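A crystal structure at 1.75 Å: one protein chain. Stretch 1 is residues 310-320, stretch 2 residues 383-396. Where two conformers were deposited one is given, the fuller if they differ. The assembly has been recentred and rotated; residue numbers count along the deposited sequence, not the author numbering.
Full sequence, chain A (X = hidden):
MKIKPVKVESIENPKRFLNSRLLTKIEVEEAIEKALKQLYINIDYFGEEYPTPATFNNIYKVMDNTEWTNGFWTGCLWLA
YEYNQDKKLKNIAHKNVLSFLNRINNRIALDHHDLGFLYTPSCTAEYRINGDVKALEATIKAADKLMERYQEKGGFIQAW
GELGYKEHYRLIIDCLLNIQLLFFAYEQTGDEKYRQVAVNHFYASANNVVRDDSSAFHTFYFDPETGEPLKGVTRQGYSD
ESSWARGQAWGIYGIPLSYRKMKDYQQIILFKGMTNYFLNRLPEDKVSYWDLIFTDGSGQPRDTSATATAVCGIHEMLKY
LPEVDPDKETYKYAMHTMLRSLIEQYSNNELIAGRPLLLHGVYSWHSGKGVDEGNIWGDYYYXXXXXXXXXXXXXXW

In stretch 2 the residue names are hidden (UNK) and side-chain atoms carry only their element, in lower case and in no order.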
# COMPACT_ATOMS: atom_id res chain seq x y z
N ALA A 310 1.51 -4.63 -5.35
CA ALA A 310 1.72 -6.08 -5.39
C ALA A 310 3.20 -6.44 -5.53
O ALA A 310 3.67 -7.42 -4.93
CB ALA A 310 0.90 -6.72 -6.52
N VAL A 311 3.95 -5.66 -6.31
CA VAL A 311 5.39 -5.89 -6.44
C VAL A 311 6.07 -5.78 -5.07
O VAL A 311 6.85 -6.66 -4.70
CB VAL A 311 6.05 -4.95 -7.49
CG1 VAL A 311 7.58 -4.99 -7.35
CG2 VAL A 311 5.64 -5.36 -8.91
N CYS A 312 5.76 -4.72 -4.33
CA CYS A 312 6.32 -4.54 -2.97
C CYS A 312 5.98 -5.73 -2.07
O CYS A 312 6.85 -6.22 -1.33
CB CYS A 312 5.83 -3.23 -2.34
SG CYS A 312 6.42 -1.76 -3.20
N GLY A 313 4.73 -6.18 -2.15
CA GLY A 313 4.25 -7.31 -1.34
C GLY A 313 4.98 -8.61 -1.66
O GLY A 313 5.37 -9.35 -0.75
N ILE A 314 5.15 -8.89 -2.94
CA ILE A 314 5.85 -10.10 -3.37
C ILE A 314 7.32 -10.02 -2.92
O ILE A 314 7.86 -10.98 -2.37
CB ILE A 314 5.74 -10.31 -4.91
CG1 ILE A 314 4.28 -10.58 -5.31
CG2 ILE A 314 6.64 -11.46 -5.37
CD1 ILE A 314 4.04 -10.52 -6.81
N HIS A 315 7.94 -8.86 -3.14
CA HIS A 315 9.33 -8.66 -2.72
C HIS A 315 9.49 -8.93 -1.22
O HIS A 315 10.42 -9.63 -0.80
CB HIS A 315 9.79 -7.23 -3.06
CG HIS A 315 11.22 -6.96 -2.69
ND1 HIS A 315 12.26 -7.15 -3.57
CD2 HIS A 315 11.77 -6.54 -1.54
CE1 HIS A 315 13.40 -6.84 -2.97
NE2 HIS A 315 13.12 -6.47 -1.73
N GLU A 316 8.58 -8.38 -0.43
CA GLU A 316 8.60 -8.58 1.02
C GLU A 316 8.45 -10.05 1.43
O GLU A 316 9.25 -10.56 2.22
CB GLU A 316 7.52 -7.72 1.70
CG GLU A 316 7.55 -7.76 3.23
CD GLU A 316 8.88 -7.26 3.81
OE1 GLU A 316 9.21 -7.67 4.95
OE2 GLU A 316 9.59 -6.46 3.14
N MET A 317 7.43 -10.73 0.90
CA MET A 317 7.18 -12.13 1.27
C MET A 317 8.35 -13.05 0.92
O MET A 317 8.63 -14.00 1.65
CB MET A 317 5.91 -12.65 0.59
CG MET A 317 5.45 -14.02 1.10
SD MET A 317 4.45 -13.94 2.61
CE MET A 317 5.72 -13.94 3.88
N LEU A 318 9.02 -12.75 -0.19
CA LEU A 318 10.14 -13.55 -0.68
C LEU A 318 11.32 -13.57 0.27
O LEU A 318 12.18 -14.45 0.20
CB LEU A 318 10.58 -13.06 -2.07
CG LEU A 318 10.18 -13.89 -3.30
CD1 LEU A 318 8.95 -14.78 -3.09
CD2 LEU A 318 10.03 -12.99 -4.52
N LYS A 319 11.37 -12.59 1.17
CA LYS A 319 12.40 -12.57 2.22
C LYS A 319 12.26 -13.77 3.16
O LYS A 319 13.24 -14.22 3.76
CB LYS A 319 12.34 -11.29 3.05
CG LYS A 319 12.64 -10.03 2.27
CD LYS A 319 12.38 -8.81 3.11
CE LYS A 319 12.64 -7.53 2.32
NZ LYS A 319 12.35 -6.33 3.17
N TYR A 320 11.03 -14.30 3.26
CA TYR A 320 10.68 -15.31 4.26
C TYR A 320 10.28 -16.65 3.67
O TYR A 320 10.43 -17.69 4.33
CB TYR A 320 9.54 -14.79 5.15
CG TYR A 320 9.86 -13.47 5.78
CD1 TYR A 320 9.34 -12.28 5.26
CD2 TYR A 320 10.72 -13.40 6.87
CE1 TYR A 320 9.66 -11.05 5.84
CE2 TYR A 320 11.04 -12.17 7.45
CZ TYR A 320 10.51 -11.01 6.93
OH TYR A 320 10.84 -9.81 7.51
N UNK A 383 8.21 3.73 -6.59
CA UNK A 383 9.55 4.09 -6.12
C UNK A 383 10.03 3.17 -4.99
O UNK A 383 11.21 2.81 -4.94
c UNK A 383 11.98 5.94 -6.48
c UNK A 383 9.61 5.56 -5.71
c UNK A 383 10.98 6.14 -5.34
c UNK A 383 10.83 7.62 -5.00
N UNK A 384 9.13 2.76 -4.09
CA UNK A 384 9.51 1.80 -3.05
C UNK A 384 9.98 0.48 -3.66
O UNK A 384 10.95 -0.12 -3.19
c UNK A 384 8.38 1.57 -2.04
c UNK A 384 7.76 0.24 0.02
o UNK A 384 7.14 0.98 0.81
o UNK A 384 7.52 -0.98 -0.11
c UNK A 384 8.87 0.85 -0.79
N UNK A 385 9.29 0.02 -4.71
CA UNK A 385 9.68 -1.20 -5.42
C UNK A 385 11.08 -1.05 -6.01
O UNK A 385 11.92 -1.94 -5.89
c UNK A 385 8.68 -1.55 -6.51
N UNK A 386 11.32 0.10 -6.64
CA UNK A 386 12.63 0.38 -7.24
C UNK A 386 13.73 0.33 -6.19
O UNK A 386 14.76 -0.35 -6.39
c UNK A 386 11.76 1.77 -9.23
c UNK A 386 12.25 0.77 -10.28
c UNK A 386 11.77 3.21 -9.79
c UNK A 386 12.61 1.72 -7.96
N UNK A 387 13.51 1.02 -5.07
CA UNK A 387 14.46 1.08 -3.96
C UNK A 387 14.64 -0.30 -3.30
O UNK A 387 15.77 -0.69 -2.97
c UNK A 387 15.60 4.02 -3.99
c UNK A 387 14.19 3.59 -3.53
c UNK A 387 14.08 2.18 -2.91
c UNK A 387 14.91 2.07 -1.61
N UNK A 388 13.54 -1.04 -3.14
CA UNK A 388 13.61 -2.43 -2.66
C UNK A 388 14.57 -3.28 -3.50
O UNK A 388 15.37 -4.04 -2.95
c UNK A 388 9.98 -3.35 -1.57
c UNK A 388 12.22 -3.08 -2.66
n UNK A 388 10.08 -5.26 0.52
c UNK A 388 11.40 -2.79 -1.40
n UNK A 388 8.58 -4.04 1.75
c UNK A 388 9.29 -4.20 0.65
n UNK A 388 9.22 -3.28 -0.32
N UNK A 389 14.46 -3.17 -4.82
CA UNK A 389 15.28 -3.97 -5.73
C UNK A 389 16.74 -3.55 -5.70
O UNK A 389 17.64 -4.38 -5.86
c UNK A 389 13.68 -4.84 -7.51
c UNK A 389 12.53 -4.97 -6.72
c UNK A 389 13.79 -5.62 -8.65
c UNK A 389 14.74 -3.85 -7.16
c UNK A 389 12.80 -6.53 -9.00
c UNK A 389 11.67 -6.66 -8.20
c UNK A 389 11.53 -5.88 -7.06
N UNK A 390 16.95 -2.25 -5.50
CA UNK A 390 18.25 -1.62 -5.65
C UNK A 390 19.17 -1.75 -4.44
O UNK A 390 20.40 -1.84 -4.58
c UNK A 390 19.84 0.31 -7.72
c UNK A 390 21.01 0.93 -8.15
c UNK A 390 20.01 1.40 -5.60
o UNK A 390 22.82 2.42 -7.70
c UNK A 390 21.19 2.03 -6.02
c UNK A 390 21.67 1.79 -7.29
c UNK A 390 18.06 -0.14 -5.99
c UNK A 390 19.33 0.54 -6.45
N UNK A 391 18.59 -1.73 -3.25
CA UNK A 391 19.39 -1.79 -2.03
C UNK A 391 18.76 -2.76 -1.05
O UNK A 391 17.71 -3.33 -1.33
c UNK A 391 18.22 0.20 -0.88
n UNK A 391 19.21 2.87 1.70
c UNK A 391 19.10 1.53 1.08
c UNK A 391 19.52 -0.39 -1.41
c UNK A 391 18.42 1.59 -0.29
N UNK A 392 19.43 -2.96 0.08
CA UNK A 392 18.81 -3.67 1.19
C UNK A 392 18.04 -2.62 1.97
O UNK A 392 18.59 -1.95 2.84
o UNK A 392 18.06 -5.36 3.29
c UNK A 392 19.27 -5.02 3.30
o UNK A 392 20.01 -5.20 4.29
c UNK A 392 19.87 -4.36 2.06
N UNK A 393 16.77 -2.45 1.62
CA UNK A 393 15.99 -1.34 2.16
C UNK A 393 15.38 -1.64 3.53
O UNK A 393 14.70 -2.65 3.71
c UNK A 393 14.91 -0.90 1.16
c UNK A 393 10.01 0.89 2.57
c UNK A 393 11.65 -0.74 1.75
c UNK A 393 10.33 -0.40 2.09
c UNK A 393 10.97 1.85 2.73
n UNK A 393 13.44 2.26 2.45
c UNK A 393 12.29 1.51 2.39
c UNK A 393 12.65 0.23 1.91
c UNK A 393 14.07 0.24 1.67
c UNK A 393 14.50 1.49 2.01
N UNK A 394 15.65 -0.76 4.49
CA UNK A 394 15.03 -0.83 5.81
C UNK A 394 13.61 -0.27 5.74
O UNK A 394 13.41 0.92 5.49
c UNK A 394 16.11 0.61 9.30
c UNK A 394 15.85 -0.05 6.84
o UNK A 394 17.02 1.39 8.91
c UNK A 394 15.35 -0.23 8.27
o UNK A 394 15.81 0.48 10.50
N UNK A 395 12.62 -1.14 5.97
CA UNK A 395 11.21 -0.74 5.81
C UNK A 395 10.79 0.40 6.72
O UNK A 395 11.09 0.38 7.92
c UNK A 395 8.98 -3.92 5.32
c UNK A 395 11.17 -3.43 4.24
c UNK A 395 9.93 -2.82 4.87
c UNK A 395 10.28 -1.93 6.07
N UNK A 396 10.09 1.38 6.15
CA UNK A 396 9.40 2.38 6.96
C UNK A 396 8.29 1.69 7.75
O UNK A 396 8.10 1.96 8.94
c UNK A 396 9.42 4.81 4.01
c UNK A 396 11.17 4.25 5.54
o UNK A 396 12.59 6.12 2.73
c UNK A 396 10.34 5.46 3.18
c UNK A 396 8.80 3.50 6.10
c UNK A 396 11.68 5.49 3.54
c UNK A 396 9.82 4.19 5.19
c UNK A 396 12.10 4.89 4.72
O HOH W 1 15.30 -4.45 -0.09
O HOH W 2 13.31 -4.10 1.78

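Position 383 carries four carbons, forked at the second, on a CA-CB bond pointing away from stretch 1; it is Leu383. Position 384 has three carbons, the third bearing two oxygens, which marks a carboxylate: with two methylenes before it, Glu384. Its OE2 comes 3.4 Å from Cys312 SG. Position 385 shows one carbon, hence Ala385; its CB lies 3.7 Å from Val311 CG1 and 4.0 Å from Cys312 SG, and the CA atoms of Cys312 and Ala385 are just 5.3 Å apart, a closeness compatible with so small a side chain.

Position 386, four carbons forked at the second and directed away, is Leu386. At 387 the four carbons fork at the first, with one arm two carbons long: Ile387, out of reach of stretch 1. Position 388 has three carbons, a nitrogen, then a carbon carrying two more nitrogens, the signature of a guanidinium: Arg388. Its CB sits over one face of the His315 ring, 3.7 Å from the centroid and 16° off the normal, a CH-pi contact. NH1 and NH2 both donate to Glu316 OE2, at 2.9 and 3.0 Å, while NE donates to Glu384 OE2 at 2.9 Å and 174°.

Position 389, one carbon and a six-carbon ring without oxygen, is Phe389. Its CE1 lies 4.1 Å from Val311 CG1; its ring and that of His315 are inclined by 29°, with centroids 5.5 Å apart, so they barely overlap. Position 390 adds one oxygen to such a ring: Tyr390. Position 391, four carbons in a row ending in nitrogen, is Lys391, where helical phi/psi is lost. Position 392, two carbons with two oxygens on the second, is Asp392.

Position 393 holds fused five- and six-membered rings with one nitrogen: Trp393. Water 2 accepts from Lys319 NZ and donates to Trp393 O, both at 2.8 Å. Position 394, three carbons ending in two oxygens, is Glu394, pointing away. Position 395, four carbons forked at the second, is Leu395; its CD1 is 3.3 Å from Lys319 NZ. Position 396, a six-carbon ring bearing one oxygen, is Tyr396, beyond reach.

The helices run at 29° with axes 9.0 Å apart, burying 478 Å² together with the following loop. Small apolar groups pack around Ala385, whereas Arg388 ties the stretches electrostatically. Glu316 OE2 also accepts from Lys319 NZ at 2.8 Å, so its negative charge offsets the proximity of Lys319 NZ and Arg388 NH1, 3.6 Å apart.

Stretch 2, residues 383-396: LEALIRFYKDWELY
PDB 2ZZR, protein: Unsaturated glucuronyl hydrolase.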